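PDB 2GMQ: pheromone response PrgU-like domain-containing protein from Enterococcus faecalis, which is of unknown function but, as a plasmid-encoded PrgU-like protein of the PUA clan, may act in the pheromone response, possibly through RNA binding. Local coordinates for residues A[53-59]-A[79-84]; A[14-20]-A[62-68]; A[33-39]-A[94-100]. Where two conformers were deposited one is given. Residue numbers count along the deposited sequence, not the author numbering.

Contact 1: A[53-59]-A[79-84]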
loop_
_atom_site.group_PDB
_atom_site.type_symbol
_atom_site.label_atom_id
_atom_site.label_comp_id
_atom_site.label_asym_id
_atom_site.label_seq_id
_atom_site.Cartn_x
_atom_site.Cartn_y
_atom_site.Cartn_z
ATOM N N ILE A 53 -19.827 -2.672 14.127
ATOM C CA ILE A 53 -19.890 -4.015 14.651
ATOM C C ILE A 53 -19.470 -3.885 16.087
ATOM O O ILE A 53 -18.533 -3.092 16.406
ATOM C CB ILE A 53 -18.935 -4.991 13.933
ATOM C CG1 ILE A 53 -19.247 -4.996 12.421
ATOM C CG2 ILE A 53 -19.111 -6.465 14.449
ATOM C CD1 ILE A 53 -18.259 -5.801 11.613
ATOM N N THR A 54 -20.186 -4.597 16.937
ATOM C CA THR A 54 -19.946 -4.525 18.384
ATOM C C THR A 54 -20.011 -5.894 18.985
ATOM O O THR A 54 -20.565 -6.800 18.395
ATOM C CB THR A 54 -21.053 -3.716 19.094
ATOM O OG1 THR A 54 -22.318 -4.388 18.941
ATOM C CG2 THR A 54 -21.097 -2.253 18.653
ATOM N N GLU A 55 -19.516 -6.036 20.218
ATOM C CA GLU A 55 -19.627 -7.301 20.920
ATOM C C GLU A 55 -21.084 -7.743 21.010
ATOM O O GLU A 55 -21.354 -8.945 20.815
ATOM C CB GLU A 55 -18.938 -7.237 22.301
ATOM C CG GLU A 55 -17.871 -8.384 22.451
ATOM C CD GLU A 55 -16.498 -7.892 23.024
ATOM O OE1 GLU A 55 -16.138 -6.695 22.849
ATOM O OE2 GLU A 55 -15.766 -8.720 23.632
ATOM N N GLU A 56 -22.014 -6.794 21.228
ATOM C CA GLU A 56 -23.419 -7.178 21.372
ATOM C C GLU A 56 -24.078 -7.594 20.054
ATOM O O GLU A 56 -24.931 -8.489 20.056
ATOM C CB GLU A 56 -24.267 -6.129 22.130
ATOM C CG GLU A 56 -25.769 -6.515 22.261
ATOM C CD GLU A 56 -25.993 -7.983 22.908
ATOM O OE1 GLU A 56 -25.606 -9.070 22.260
ATOM O OE2 GLU A 56 -26.601 -8.061 24.059
ATOM N N ASN A 57 -23.649 -7.034 18.920
ATOM C CA ASN A 57 -24.341 -7.326 17.674
ATOM C C ASN A 57 -23.608 -8.289 16.725
ATOM O O ASN A 57 -24.178 -8.682 15.666
ATOM C CB ASN A 57 -24.715 -6.013 16.934
ATOM C CG ASN A 57 -23.542 -5.366 16.197
ATOM O OD1 ASN A 57 -22.477 -5.966 15.990
ATOM N ND2 ASN A 57 -23.738 -4.110 15.779
ATOM N N ILE A 58 -22.363 -8.653 17.050
ATOM C CA ILE A 58 -21.531 -9.316 15.987
ATOM C C ILE A 58 -22.196 -10.630 15.545
ATOM O O ILE A 58 -22.142 -11.031 14.328
ATOM C CB ILE A 58 -20.046 -9.499 16.457
ATOM C CG1 ILE A 58 -19.203 -10.090 15.317
ATOM C CG2 ILE A 58 -19.988 -10.286 17.777
ATOM C CD1 ILE A 58 -17.672 -10.253 15.600
ATOM N N GLN A 59 -22.854 -11.314 16.487
ATOM C CA GLN A 59 -23.392 -12.634 16.175
ATOM C C GLN A 59 -24.709 -12.579 15.388
ATOM O O GLN A 59 -25.227 -13.614 15.026
ATOM C CB GLN A 59 -23.408 -13.538 17.423
ATOM C CG GLN A 59 -21.944 -13.895 17.819
ATOM C CD GLN A 59 -21.787 -15.150 18.671
ATOM O OE1 GLN A 59 -22.706 -15.581 19.371
ATOM N NE2 GLN A 59 -20.583 -15.704 18.659
ATOM N N PRO A 79 -22.433 -17.807 12.478
ATOM C CA PRO A 79 -22.606 -16.689 13.432
ATOM C C PRO A 79 -22.209 -17.020 14.863
ATOM O O PRO A 79 -21.812 -16.123 15.597
ATOM C CB PRO A 79 -24.122 -16.352 13.360
ATOM C CG PRO A 79 -24.652 -17.073 12.234
ATOM C CD PRO A 79 -23.605 -17.975 11.608
ATOM N N GLU A 80 -22.320 -18.282 15.253
ATOM C CA GLU A 80 -22.059 -18.632 16.661
ATOM C C GLU A 80 -20.568 -18.738 16.990
ATOM O O GLU A 80 -20.211 -18.802 18.165
ATOM C CB GLU A 80 -22.880 -19.863 17.134
ATOM C CG GLU A 80 -24.368 -19.875 16.725
ATOM C CD GLU A 80 -25.214 -18.709 17.277
ATOM O OE1 GLU A 80 -25.984 -18.146 16.457
ATOM O OE2 GLU A 80 -25.130 -18.351 18.495
ATOM N N LYS A 81 -19.731 -18.629 15.957
ATOM C CA LYS A 81 -18.277 -18.625 16.085
ATOM C C LYS A 81 -17.672 -17.199 16.029
ATOM O O LYS A 81 -16.489 -17.020 16.308
ATOM C CB LYS A 81 -17.642 -19.472 14.983
ATOM C CG LYS A 81 -18.105 -20.953 15.072
ATOM C CD LYS A 81 -17.333 -21.803 14.123
ATOM C CE LYS A 81 -18.025 -23.218 14.017
ATOM N NZ LYS A 81 -17.832 -24.002 12.733
ATOM N N SER A 82 -18.459 -16.215 15.611
ATOM C CA SER A 82 -17.942 -14.820 15.525
ATOM C C SER A 82 -17.517 -14.355 16.912
ATOM O O SER A 82 -18.292 -14.456 17.880
ATOM C CB SER A 82 -18.993 -13.881 14.955
ATOM O OG SER A 82 -19.427 -14.346 13.662
ATOM N N ILE A 83 -16.278 -13.855 17.013
ATOM C CA ILE A 83 -15.660 -13.472 18.316
ATOM C C ILE A 83 -14.738 -12.248 18.202
ATOM O O ILE A 83 -14.246 -11.957 17.127
ATOM C CB ILE A 83 -14.819 -14.622 18.928
ATOM C CG1 ILE A 83 -13.702 -15.073 17.984
ATOM C CG2 ILE A 83 -15.713 -15.787 19.376
ATOM C CD1 ILE A 83 -12.640 -15.899 18.622
ATOM N N TYR A 84 -14.518 -11.548 19.315
ATOM C CA TYR A 84 -13.475 -10.516 19.405
ATOM C C TYR A 84 -12.173 -11.153 19.926
ATOM O O TYR A 84 -12.219 -11.988 20.817
ATOM C CB TYR A 84 -13.935 -9.332 20.305
ATOM C CG TYR A 84 -14.822 -8.384 19.545
ATOM C CD1 TYR A 84 -16.120 -8.748 19.181
ATOM C CD2 TYR A 84 -14.337 -7.142 19.117
ATOM C CE1 TYR A 84 -16.924 -7.892 18.417
ATOM C CE2 TYR A 84 -15.126 -6.279 18.387
ATOM C CZ TYR A 84 -16.416 -6.642 18.066
ATOM O OH TYR A 84 -17.179 -5.794 17.339
HETATM O O HOH W 1 -16.032 -3.989 15.776
HETATM O O HOH W 2 -21.765 -13.267 13.063
HETATM O O HOH W 3 -26.651 -15.756 15.285
#

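Contact 2: A[14-20]-A[62-68]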
loop_
_atom_site.group_PDB
_atom_site.type_symbol
_atom_site.label_atom_id
_atom_site.label_comp_id
_atom_site.label_asym_id
_atom_site.label_seq_id
_atom_site.Cartn_x
_atom_site.Cartn_y
_atom_site.Cartn_z
ATOM N N LYS A 14 -28.560 -11.344 8.273
ATOM C CA LYS A 14 -28.038 -9.971 8.406
ATOM C C LYS A 14 -26.675 -9.971 7.700
ATOM O O LYS A 14 -25.855 -10.806 8.006
ATOM C CB LYS A 14 -27.872 -9.549 9.855
ATOM C CG LYS A 14 -27.468 -8.113 9.994
ATOM C CD LYS A 14 -27.252 -7.753 11.441
ATOM C CE LYS A 14 -27.247 -6.242 11.664
ATOM N NZ LYS A 14 -26.074 -5.683 10.906
ATOM N N GLU A 15 -26.463 -9.024 6.789
ATOM C CA GLU A 15 -25.360 -9.025 5.839
ATOM C C GLU A 15 -24.584 -7.722 6.053
ATOM O O GLU A 15 -25.215 -6.643 6.319
ATOM C CB GLU A 15 -25.888 -9.081 4.402
ATOM C CG GLU A 15 -24.743 -9.202 3.415
ATOM C CD GLU A 15 -25.168 -9.487 1.972
ATOM O OE1 GLU A 15 -26.121 -10.310 1.774
ATOM O OE2 GLU A 15 -24.499 -8.952 1.032
ATOM N N ILE A 16 -23.288 -7.832 6.106
ATOM C CA ILE A 16 -22.497 -6.622 6.191
ATOM C C ILE A 16 -21.405 -6.706 5.123
ATOM O O ILE A 16 -20.812 -7.810 4.936
ATOM C CB ILE A 16 -21.885 -6.418 7.602
ATOM C CG1 ILE A 16 -21.053 -5.111 7.568
ATOM C CG2 ILE A 16 -20.845 -7.525 7.903
ATOM C CD1 ILE A 16 -20.620 -4.535 8.954
ATOM N N ALA A 17 -21.185 -5.595 4.384
ATOM C CA ALA A 17 -20.150 -5.569 3.372
ATOM C C ALA A 17 -18.867 -5.064 4.082
ATOM O O ALA A 17 -18.939 -4.094 4.875
ATOM C CB ALA A 17 -20.511 -4.632 2.244
ATOM N N ILE A 18 -17.742 -5.722 3.821
ATOM C CA ILE A 18 -16.458 -5.167 4.253
ATOM C C ILE A 18 -15.472 -5.234 3.112
ATOM O O ILE A 18 -15.386 -6.285 2.400
ATOM C CB ILE A 18 -15.958 -5.975 5.478
ATOM C CG1 ILE A 18 -16.999 -6.104 6.576
ATOM C CG2 ILE A 18 -14.603 -5.432 5.964
ATOM C CD1 ILE A 18 -16.534 -6.815 7.837
ATOM N N GLN A 19 -14.793 -4.123 2.819
ATOM C CA GLN A 19 -13.747 -4.105 1.795
ATOM C C GLN A 19 -12.617 -5.044 2.169
ATOM O O GLN A 19 -12.189 -5.148 3.296
ATOM C CB GLN A 19 -13.225 -2.698 1.464
ATOM C CG GLN A 19 -12.800 -1.907 2.670
ATOM C CD GLN A 19 -12.359 -0.486 2.328
ATOM O OE1 GLN A 19 -12.325 -0.069 1.150
ATOM N NE2 GLN A 19 -11.831 0.206 3.353
ATOM N N GLU A 20 -12.260 -5.873 1.203
ATOM C CA GLU A 20 -11.235 -6.867 1.409
ATOM C C GLU A 20 -9.947 -6.288 2.046
ATOM O O GLU A 20 -9.252 -6.990 2.811
ATOM C CB GLU A 20 -10.893 -7.491 0.057
ATOM C CG GLU A 20 -10.030 -8.697 0.177
ATOM C CD GLU A 20 -8.536 -8.362 0.057
ATOM O OE1 GLU A 20 -8.089 -7.192 -0.130
ATOM O OE2 GLU A 20 -7.765 -9.313 0.132
ATOM N N THR A 62 -24.870 -12.907 9.443
ATOM C CA THR A 62 -24.872 -14.234 8.824
ATOM C C THR A 62 -24.026 -14.297 7.523
ATOM O O THR A 62 -23.674 -15.396 7.091
ATOM C CB THR A 62 -26.288 -14.660 8.481
ATOM O OG1 THR A 62 -26.877 -13.729 7.546
ATOM C CG2 THR A 62 -27.092 -14.735 9.743
ATOM N N THR A 63 -23.757 -13.141 6.915
ATOM C CA THR A 63 -23.108 -13.030 5.626
ATOM C C THR A 63 -22.176 -11.809 5.578
ATOM O O THR A 63 -22.562 -10.686 6.006
ATOM C CB THR A 63 -24.212 -12.787 4.567
ATOM O OG1 THR A 63 -25.140 -13.866 4.660
ATOM C CG2 THR A 63 -23.571 -12.787 3.158
ATOM N N LEU A 64 -20.963 -12.045 5.097
ATOM C CA LEU A 64 -20.028 -10.924 4.801
ATOM C C LEU A 64 -19.990 -10.791 3.294
ATOM O O LEU A 64 -19.795 -11.806 2.567
ATOM C CB LEU A 64 -18.601 -11.206 5.254
ATOM C CG LEU A 64 -18.334 -11.517 6.701
ATOM C CD1 LEU A 64 -16.831 -11.601 6.947
ATOM C CD2 LEU A 64 -19.054 -10.555 7.690
ATOM N N ASN A 65 -20.208 -9.548 2.833
ATOM C CA ASN A 65 -20.073 -9.233 1.395
ATOM C C ASN A 65 -18.683 -8.602 1.175
ATOM O O ASN A 65 -18.478 -7.401 1.486
ATOM C CB ASN A 65 -21.209 -8.326 0.990
ATOM C CG ASN A 65 -21.307 -8.097 -0.491
ATOM O OD1 ASN A 65 -20.686 -8.806 -1.302
ATOM N ND2 ASN A 65 -22.135 -7.110 -0.884
ATOM N N ILE A 66 -17.733 -9.389 0.667
ATOM C CA ILE A 66 -16.367 -8.915 0.504
ATOM C C ILE A 66 -16.250 -8.070 -0.744
ATOM O O ILE A 66 -16.663 -8.497 -1.828
ATOM C CB ILE A 66 -15.279 -10.100 0.569
ATOM C CG1 ILE A 66 -15.414 -10.699 2.002
ATOM C CG2 ILE A 66 -13.923 -9.542 0.275
ATOM C CD1 ILE A 66 -14.613 -11.931 2.257
ATOM N N ILE A 67 -15.740 -6.857 -0.568
ATOM C CA ILE A 67 -15.673 -5.884 -1.674
ATOM C C ILE A 67 -14.233 -5.605 -2.098
ATOM O O ILE A 67 -13.377 -5.276 -1.230
ATOM C CB ILE A 67 -16.241 -4.432 -1.151
ATOM C CG1 ILE A 67 -17.627 -4.522 -0.457
ATOM C CG2 ILE A 67 -16.233 -3.447 -2.344
ATOM C CD1 ILE A 67 -18.617 -5.322 -1.481
ATOM N N LYS A 68 -13.950 -5.589 -3.415
ATOM C CA LYS A 68 -12.592 -5.292 -3.888
ATOM C C LYS A 68 -12.581 -5.161 -5.383
ATOM O O LYS A 68 -13.225 -5.976 -6.082
ATOM C CB LYS A 68 -11.641 -6.387 -3.502
ATOM C CG LYS A 68 -10.261 -6.234 -4.115
ATOM C CD LYS A 68 -9.353 -7.195 -3.461
ATOM C CE LYS A 68 -7.938 -6.992 -4.101
ATOM N NZ LYS A 68 -6.988 -7.829 -3.376
HETATM O O HOH W 4 -23.997 -6.391 1.107
#

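Contact 3: A[33-39]-A[94-100]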
loop_
_atom_site.group_PDB
_atom_site.type_symbol
_atom_site.label_atom_id
_atom_site.label_comp_id
_atom_site.label_asym_id
_atom_site.label_seq_id
_atom_site.Cartn_x
_atom_site.Cartn_y
_atom_site.Cartn_z
ATOM N N LYS A 33 -8.824 -23.688 1.616
ATOM C CA LYS A 33 -10.117 -23.107 2.020
ATOM C C LYS A 33 -9.923 -21.815 2.887
ATOM O O LYS A 33 -9.031 -21.747 3.790
ATOM C CB LYS A 33 -10.790 -24.118 2.950
ATOM C CG LYS A 33 -12.236 -23.846 3.253
ATOM C CD LYS A 33 -12.846 -24.997 4.017
ATOM C CE LYS A 33 -14.414 -24.853 4.170
ATOM N NZ LYS A 33 -14.870 -23.662 4.933
ATOM N N LEU A 34 -10.808 -20.844 2.708
ATOM C CA LEU A 34 -10.799 -19.671 3.565
ATOM C C LEU A 34 -11.459 -20.048 4.939
ATOM O O LEU A 34 -12.634 -20.464 4.979
ATOM C CB LEU A 34 -11.564 -18.533 2.890
ATOM C CG LEU A 34 -11.671 -17.191 3.748
ATOM C CD1 LEU A 34 -10.248 -16.705 4.160
ATOM C CD2 LEU A 34 -12.385 -16.112 2.956
ATOM N N VAL A 35 -10.703 -19.919 6.019
ATOM C CA VAL A 35 -11.156 -20.479 7.302
ATOM C C VAL A 35 -11.758 -19.298 8.090
ATOM O O VAL A 35 -12.838 -19.409 8.688
ATOM C CB VAL A 35 -9.943 -21.107 8.077
ATOM C CG1 VAL A 35 -10.328 -21.406 9.567
ATOM C CG2 VAL A 35 -9.454 -22.390 7.379
ATOM N N LYS A 36 -11.017 -18.192 8.118
ATOM C CA LYS A 36 -11.508 -17.061 8.904
ATOM C C LYS A 36 -10.904 -15.735 8.398
ATOM O O LYS A 36 -9.928 -15.743 7.637
ATOM C CB LYS A 36 -11.180 -17.288 10.396
ATOM C CG LYS A 36 -9.687 -17.241 10.681
ATOM C CD LYS A 36 -9.358 -17.199 12.165
ATOM C CE LYS A 36 -9.008 -18.566 12.739
ATOM N NZ LYS A 36 -8.426 -18.367 14.188
ATOM N N VAL A 37 -11.578 -14.624 8.744
ATOM C CA VAL A 37 -11.086 -13.298 8.364
ATOM C C VAL A 37 -11.111 -12.497 9.692
ATOM O O VAL A 37 -12.010 -12.717 10.582
ATOM C CB VAL A 37 -11.969 -12.569 7.331
ATOM C CG1 VAL A 37 -12.242 -13.474 6.088
ATOM C CG2 VAL A 37 -13.314 -12.218 7.903
ATOM N N ARG A 38 -10.126 -11.637 9.861
ATOM C CA ARG A 38 -10.058 -10.824 11.021
ATOM C C ARG A 38 -9.964 -9.395 10.582
ATOM O O ARG A 38 -9.172 -9.082 9.717
ATOM C CB ARG A 38 -8.788 -11.298 11.742
ATOM C CG ARG A 38 -8.270 -10.467 12.815
ATOM C CD ARG A 38 -6.815 -10.984 13.128
ATOM N NE ARG A 38 -6.168 -9.983 13.951
ATOM C CZ ARG A 38 -5.673 -10.198 15.178
ATOM N NH1 ARG A 38 -5.731 -11.426 15.722
ATOM N NH2 ARG A 38 -5.130 -9.180 15.857
ATOM N N LEU A 39 -10.710 -8.473 11.213
ATOM C CA LEU A 39 -10.582 -7.078 10.832
ATOM C C LEU A 39 -9.222 -6.527 11.214
ATOM O O LEU A 39 -8.661 -6.815 12.310
ATOM C CB LEU A 39 -11.652 -6.185 11.542
ATOM C CG LEU A 39 -12.935 -5.961 10.751
ATOM C CD1 LEU A 39 -12.766 -5.116 9.572
ATOM C CD2 LEU A 39 -13.559 -7.345 10.330
ATOM N N VAL A 94 -10.467 -6.950 18.191
ATOM C CA VAL A 94 -10.917 -6.869 16.810
ATOM C C VAL A 94 -11.845 -8.056 16.496
ATOM O O VAL A 94 -11.662 -9.128 17.065
ATOM C CB VAL A 94 -9.708 -6.838 15.821
ATOM C CG1 VAL A 94 -8.702 -5.735 16.147
ATOM C CG2 VAL A 94 -9.019 -8.161 15.688
ATOM N N PRO A 95 -12.881 -7.841 15.642
ATOM C CA PRO A 95 -13.843 -8.902 15.259
ATOM C C PRO A 95 -13.196 -9.943 14.336
ATOM O O PRO A 95 -12.456 -9.544 13.433
ATOM C CB PRO A 95 -14.907 -8.168 14.429
ATOM C CG PRO A 95 -14.596 -6.775 14.419
ATOM C CD PRO A 95 -13.257 -6.517 15.113
ATOM N N VAL A 96 -13.592 -11.228 14.494
ATOM C CA VAL A 96 -13.140 -12.311 13.652
ATOM C C VAL A 96 -14.397 -13.078 13.241
ATOM O O VAL A 96 -15.287 -13.323 14.115
ATOM C CB VAL A 96 -12.250 -13.267 14.479
ATOM C CG1 VAL A 96 -11.859 -14.502 13.697
ATOM C CG2 VAL A 96 -11.064 -12.488 15.110
ATOM N N PHE A 97 -14.421 -13.482 11.968
ATOM C CA PHE A 97 -15.581 -14.294 11.478
ATOM C C PHE A 97 -15.045 -15.580 10.911
ATOM O O PHE A 97 -13.992 -15.561 10.244
ATOM C CB PHE A 97 -16.302 -13.568 10.359
ATOM C CG PHE A 97 -16.951 -12.307 10.834
ATOM C CD1 PHE A 97 -18.254 -12.343 11.375
ATOM C CD2 PHE A 97 -16.254 -11.066 10.703
ATOM C CE1 PHE A 97 -18.896 -11.175 11.849
ATOM C CE2 PHE A 97 -16.881 -9.867 11.177
ATOM C CZ PHE A 97 -18.186 -9.909 11.732
ATOM N N PHE A 98 -15.790 -16.653 11.138
ATOM C CA PHE A 98 -15.371 -17.954 10.605
ATOM C C PHE A 98 -16.227 -18.216 9.408
ATOM O O PHE A 98 -17.458 -18.136 9.484
ATOM C CB PHE A 98 -15.494 -19.065 11.597
ATOM C CG PHE A 98 -14.464 -18.953 12.739
ATOM C CD1 PHE A 98 -13.328 -19.757 12.727
ATOM C CD2 PHE A 98 -14.608 -17.982 13.698
ATOM C CE1 PHE A 98 -12.356 -19.641 13.754
ATOM C CE2 PHE A 98 -13.647 -17.822 14.779
ATOM C CZ PHE A 98 -12.515 -18.646 14.794
ATOM N N ILE A 99 -15.556 -18.509 8.314
ATOM C CA ILE A 99 -16.271 -18.583 7.035
ATOM C C ILE A 99 -16.938 -19.948 6.859
ATOM O O ILE A 99 -16.238 -20.967 6.859
ATOM C CB ILE A 99 -15.338 -18.256 5.889
ATOM C CG1 ILE A 99 -14.733 -16.830 5.997
ATOM C CG2 ILE A 99 -16.087 -18.285 4.558
ATOM C CD1 ILE A 99 -15.760 -15.793 6.351
ATOM N N LYS A 100 -18.245 -19.927 6.545
ATOM C CA LYS A 100 -19.021 -21.146 6.249
ATOM C C LYS A 100 -19.075 -21.508 4.746
ATOM O O LYS A 100 -18.919 -22.711 4.359
ATOM C CB LYS A 100 -20.448 -20.925 6.793
ATOM C CG LYS A 100 -21.433 -22.104 6.389
ATOM C CD LYS A 100 -22.639 -22.143 7.225
ATOM C CE LYS A 100 -23.493 -20.933 7.036
ATOM N NZ LYS A 100 -24.816 -21.065 7.798
HETATM O O HOH W 5 -14.266 -21.655 8.734
#

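Contact 1: A[53-59]-A[79-84]
A turn that opens with an ST motif, in the connection from helix 41-50 to strand 63-68, is packed here against the approach to strand 83-85. T54 OG1 accepts from N57 N at 3.0 Å, and N57 OD1 accepts from T54 N at 2.8 Å, so the two residues fix each other and hold the bend that Y84 meets. The CA-to-CB bond of Y84 is directed toward 53-59, and the ring reaches the bend. Its OH lies 3.2 Å from T54 CA, and water 1 links it (2.6 Å) to I53 O (2.7 Å). E55 OE1 lies over one ring face, and I58 CD1 approaches Y84 CE1 to 3.8 Å. Further along, I58 CG1 rests on S82 CB at 3.8 Å. The firmest direct polar tie is made by Q59, whose NE2 donates to S82 O at 2.7 Å with a good angle of 151°, while its CG sits 3.1 Å from P79 O. Two more waters bridge the gap: water 2 joins I58 O to S82 OG (2.6 Å each), and water 3 joins Q59 O (2.6 Å) to E80 OE1 (2.7 Å). Beyond the pair, I58 also reaches P95 and F97 of strand 94-98, S82 touches F97, and I83 pairs by backbone with V96. The turn thereby packs against the edge of the four-stranded antiparallel sheet, where 83-85 is an outermost strand beside 94-98.

Contact 2: A[14-20]-A[62-68]
Five parallel bridges, E15-T63 to Q19-I67, set the register of strands 15-19 and 63-68, whose axes approach to 4.4 Å at 28°. I16 N donates to T63 O (2.9 Å), I18 N to N65 O (3.0 Å) and E20 N to I67 O (2.7 Å); I16 O receives N65 N (2.8 Å) and I18 O I67 N (3.0 Å). K14 O accepts T62 N at 2.7 Å and, weakly, T63 N at 3.3 Å, while K14 N donates to T62 OG1 at 3.0 Å. Strand 63-68 is central in a mixed three-stranded sheet; on its other side the backbones of T62, L64 and I66 hydrogen-bond with V77, L75 and L73. Strand 15-19 is one of the two outermost within this chain; on its far side A17 N donates to N50 OD1 and Q19 N to E46 OE1, both of the second subunit. Q19 NE2 bonds D22 of both chains. Water 4 links E15 OE2 (2.6 Å) to N65 ND2 (2.8 Å), and K68 NZ forms a weak salt bridge to E20 OE1 (3.5 Å).

Contact 3: A[33-39]-A[94-100]
Strands 34-39 and 94-98 run antiparallel at 163°, their axes 4.8 Å apart at closest, and their side chains interlock on both faces of the sheet. The backbone ladder is regular about the hydrogen-bonded pair V37-F97 (V37 N to F97 O 3.0 Å, F97 N to V37 O 2.9 Å). L39 N to P95 O (3.0 Å) and I99 N to V35 O (2.9 Å) extend it, and water 5 bridges V35 O (2.7 Å) and I99 O (2.8 Å). V35 (phi/psi -99/-48) and K36 (-157/160) both hydrogen-bond by backbone with Q26 of strand 23-27, the geometry of a classic beta bulge on that side. On one face, I99 projects into the hollow between L34 and V37: its CG1 is 3.8 Å from L34 CG and 4.2 Å from V37 CG1. F97 fits beside V37 and L39, with V37 CG2 and L39 CD2 at its ring edge, the latter 4.3 Å from F97 CE2; L39 CB closes on P95 CD at 3.9 Å. On the other face, the K36 chain fits between F98 and V96. K36 CB lies over one face of the F98 ring, K36 CE is 3.7 Å from F98 CE1, and K36 CD is 4.0 Å from V96 CG1. R38 CG packs on V94 CG2 at 3.8 Å, and that methyl also covers one face of the guanidinium. K36 and R38 thus pack through their aliphatic lengths, R38 also through a guanidinium face, and no salt bridge crosses the pair, so the union rests on main-chain hydrogen bonds and apolar fit.

In the fold
From the N terminus, segment 14-20 waits 41 residues for 62-68, where contact 2 closes its loop. Before that point 33-39 and 53-59 have already left their halves of contacts 3 and 1 open, so contact 2 crosses both. Contact 1 closes next, at 79-84, after a 19-residue gap; contact 3 closes last, at 94-100, across 54 residues, and contains contact 1 entirely. Contact 2 belongs to the mixed sheet and contact 3 to the antiparallel sheet, and L64 CD1 joins them, 3.7 Å from V37 CG2 and 3.8 Å from F97 CD2. Contact 1 reaches the antiparallel sheet through its own strand 83-85, next to 94-98, and touches the mixed sheet where I53 CG1 lies 3.8 Å from I16 CD1.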